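Local coordinates for putative uncharacterized protein PH1404 (Pyrococcus horikoshii, PDB 3AF6) that probably terminates transcription by zinc-dependent endonucleolytic cleavage of nascent RNA as it leaves RNA polymerase, and degrades the released transcript from its 5' end, at residues D626-I631 against T639-N644. Numbering follows the deposited sequence.
Sequences DLATSI and TRAPNN. With SO4 (sulfate ion), chain D.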
ATOM      1  N   ASP A 626      12.075   3.269  24.818  1.00 40.77           N
ATOM      2  CA  ASP A 626      13.215   2.355  24.853  1.00 41.47           C
ATOM      3  C   ASP A 626      14.110   2.501  23.614  1.00 42.28           C
ATOM      4  O   ASP A 626      15.317   2.740  23.727  1.00 40.03           O
ATOM      5  CB  ASP A 626      12.695   0.918  24.958  1.00 44.26           C
ATOM      6  CG  ASP A 626      13.772  -0.068  25.374  1.00 47.67           C
ATOM      7  OD1 ASP A 626      14.926   0.083  24.914  1.00 48.70           O
ATOM      8  OD2 ASP A 626      13.461  -1.002  26.151  1.00 48.60           O
ATOM      9  N   LEU A 627      13.513   2.360  22.429  1.00 41.04           N
ATOM     10  CA  LEU A 627      14.263   2.474  21.192  1.00 39.15           C
ATOM     11  C   LEU A 627      14.968   3.828  21.095  1.00 40.90           C
ATOM     12  O   LEU A 627      16.157   3.898  20.787  1.00 41.70           O
ATOM     13  CB  LEU A 627      13.323   2.274  20.008  1.00 35.96           C
ATOM     14  CG  LEU A 627      13.901   2.464  18.601  1.00 33.97           C
ATOM     15  CD1 LEU A 627      15.097   1.524  18.369  1.00 31.23           C
ATOM     16  CD2 LEU A 627      12.806   2.201  17.597  1.00 30.97           C
ATOM     17  N   ALA A 628      14.226   4.898  21.367  1.00 42.18           N
ATOM     18  CA  ALA A 628      14.756   6.262  21.315  1.00 42.01           C
ATOM     19  C   ALA A 628      15.941   6.427  22.259  1.00 42.18           C
ATOM     20  O   ALA A 628      16.999   6.926  21.866  1.00 41.07           O
ATOM     21  CB  ALA A 628      13.652   7.260  21.680  1.00 40.94           C
ATOM     22  N   THR A 629      15.750   6.018  23.509  1.00 41.88           N
ATOM     23  CA  THR A 629      16.800   6.101  24.512  1.00 42.94           C
ATOM     24  C   THR A 629      17.988   5.262  24.068  1.00 43.21           C
ATOM     25  O   THR A 629      19.137   5.704  24.152  1.00 43.41           O
ATOM     26  CB  THR A 629      16.311   5.571  25.877  1.00 45.72           C
ATOM     27  OG1 THR A 629      15.341   6.475  26.425  1.00 45.71           O
ATOM     28  CG2 THR A 629      17.476   5.418  26.841  1.00 44.94           C
ATOM     29  N   SER A 630      17.701   4.055  23.587  1.00 42.03           N
ATOM     30  CA  SER A 630      18.737   3.138  23.129  1.00 41.71           C
ATOM     31  C   SER A 630      19.557   3.683  21.964  1.00 42.64           C
ATOM     32  O   SER A 630      20.780   3.584  21.970  1.00 44.89           O
ATOM     33  CB  SER A 630      18.119   1.817  22.711  1.00 41.24           C
ATOM     34  OG  SER A 630      17.261   1.335  23.716  1.00 45.09           O
ATOM     35  N   ILE A 631      18.891   4.243  20.958  1.00 42.46           N
ATOM     36  CA  ILE A 631      19.596   4.791  19.802  1.00 42.70           C
ATOM     37  C   ILE A 631      20.571   5.881  20.239  1.00 43.93           C
ATOM     38  O   ILE A 631      21.738   5.886  19.846  1.00 42.87           O
ATOM     39  CB  ILE A 631      18.612   5.394  18.774  1.00 42.09           C
ATOM     40  CG1 ILE A 631      17.774   4.281  18.137  1.00 40.58           C
ATOM     41  CG2 ILE A 631      19.376   6.172  17.716  1.00 40.62           C
ATOM     42  CD1 ILE A 631      16.686   4.780  17.231  1.00 38.57           C
ATOM     43  N   THR A 639      17.452  11.888  19.778  1.00 35.72           N
ATOM     44  CA  THR A 639      16.240  11.127  19.567  1.00 36.53           C
ATOM     45  C   THR A 639      15.060  11.597  20.414  1.00 37.42           C
ATOM     46  O   THR A 639      15.219  12.320  21.389  1.00 34.84           O
ATOM     47  CB  THR A 639      16.496   9.643  19.870  1.00 39.15           C
ATOM     48  OG1 THR A 639      16.787   9.488  21.267  1.00 37.07           O
ATOM     49  CG2 THR A 639      17.689   9.123  19.039  1.00 38.54           C
ATOM     50  N   ARG A 640      13.860  11.191  20.024  1.00 40.33           N
ATOM     51  CA  ARG A 640      12.677  11.536  20.793  1.00 41.61           C
ATOM     52  C   ARG A 640      11.486  10.671  20.432  1.00 40.41           C
ATOM     53  O   ARG A 640      11.297  10.311  19.268  1.00 42.22           O
ATOM     54  CB  ARG A 640      12.300  13.001  20.614  1.00 45.70           C
ATOM     55  CG  ARG A 640      11.249  13.423  21.637  1.00 54.19           C
ATOM     56  CD  ARG A 640      10.786  14.836  21.408  1.00 58.53           C
ATOM     57  NE  ARG A 640      11.922  15.735  21.253  1.00 60.72           N
ATOM     58  CZ  ARG A 640      11.801  17.047  21.109  1.00 61.60           C
ATOM     59  NH1 ARG A 640      10.592  17.594  21.108  1.00 62.01           N
ATOM     60  NH2 ARG A 640      12.881  17.804  20.964  1.00 61.67           N
ATOM     61  N   ALA A 641      10.696  10.341  21.449  1.00 38.06           N
ATOM     62  CA  ALA A 641       9.493   9.529  21.302  1.00 37.01           C
ATOM     63  C   ALA A 641       8.300  10.406  21.705  1.00 37.18           C
ATOM     64  O   ALA A 641       7.767  10.308  22.813  1.00 36.22           O
ATOM     65  CB  ALA A 641       9.586   8.304  22.195  1.00 36.84           C
ATOM     66  N   PRO A 642       7.862  11.274  20.790  1.00 37.50           N
ATOM     67  CA  PRO A 642       6.749  12.197  20.998  1.00 38.62           C
ATOM     68  C   PRO A 642       5.399  11.531  21.223  1.00 39.27           C
ATOM     69  O   PRO A 642       5.193  10.374  20.845  1.00 39.94           O
ATOM     70  CB  PRO A 642       6.771  13.026  19.723  1.00 39.05           C
ATOM     71  CG  PRO A 642       7.121  11.998  18.711  1.00 37.93           C
ATOM     72  CD  PRO A 642       8.255  11.255  19.371  1.00 37.30           C
ATOM     73  N   ASN A 643       4.492  12.280  21.849  1.00 38.39           N
ATOM     74  CA  ASN A 643       3.128  11.828  22.115  1.00 37.77           C
ATOM     75  C   ASN A 643       2.250  12.428  21.025  1.00 35.65           C
ATOM     76  O   ASN A 643       2.667  13.379  20.371  1.00 35.78           O
ATOM     77  CB  ASN A 643       2.656  12.360  23.458  1.00 40.89           C
ATOM     78  CG  ASN A 643       2.834  11.370  24.566  1.00 46.34           C
ATOM     79  OD1 ASN A 643       2.164  10.333  24.594  1.00 50.59           O
ATOM     80  ND2 ASN A 643       3.737  11.674  25.499  1.00 47.26           N
ATOM     81  N   ASN A 644       1.053  11.885  20.804  1.00 32.39           N
ATOM     82  CA  ASN A 644       0.186  12.490  19.796  1.00 32.14           C
ATOM     83  C   ASN A 644      -0.087  13.910  20.299  1.00 31.19           C
ATOM     84  O   ASN A 644      -0.135  14.135  21.507  1.00 29.98           O
ATOM     85  CB  ASN A 644      -1.154  11.744  19.654  1.00 31.71           C
ATOM     86  CG  ASN A 644      -0.996  10.317  19.131  1.00 30.74           C
ATOM     87  OD1 ASN A 644      -0.179  10.048  18.251  1.00 30.61           O
ATOM     88  ND2 ASN A 644      -1.798   9.405  19.659  1.00 26.68           N
TER
HETATM   89  S   SO4 D 652      -3.866  10.403  22.225  1.00 55.35           S
HETATM   90  O1  SO4 D 652      -5.091  10.859  22.913  1.00 62.09           O
HETATM   91  O2  SO4 D 652      -4.174  10.119  20.823  1.00 59.29           O
HETATM   92  O3  SO4 D 652      -2.843  11.447  22.306  1.00 59.39           O
HETATM   93  O4  SO4 D 652      -3.361   9.180  22.871  1.00 62.37           O
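A628 CB sits almost squarely over one face of the peptide group joining R640 to A641, 4.2 Å above R640 C, while at the edge of this part of the strand the backbone of R640 is hydrogen-bonded to I614 and T616. The peptide group that follows A628 is met differently: T639 OG1 approaches A628 O to 2.6 Å from well above the carbonyl plane, with a C=O···OG1 angle of about 113°. The first torsion of T639 (66°) sets OG1 between its backbone N and carbonyl carbon, turned to the helix, and leaves CG2 beside the N, where it meets I631 CG2 at 3.6 Å. One threonine thus presents a polar branch to a helical carbonyl and a methyl to the isoleucine one turn further on.

The pairing illustrates how a beta-alpha-beta unit closes on itself. Strand 613-617 leads into helix 621-635, which returns to strand 638-640, the outermost strand, within this chain, of a seven-stranded sheet of the metallo-beta-lactamase fold, parallel to 613-617. Helix and strand come close at A628, its CA lying 5.4 Å from that of T639, as its small side chain probably permits, and A628 CB also packs on A641 CB. Both alanines touch T616 on the neighbouring strand; I631 reaches M601 and V604 of helix 597-606. A641 stands about 10 Å, side chain to side chain, from the zinc ligand H618.

Beyond the strand the chain runs on to N644, whose carboxamide is gripped at both ends: OD1 accepts from F197 N, and ND2 gives hydrogen bonds to E199 OE2 and to sulfate O2, the latter at 2.7 Å with an N-H···O angle of 148°. The sulfate probably comes from the crystallisation liquor.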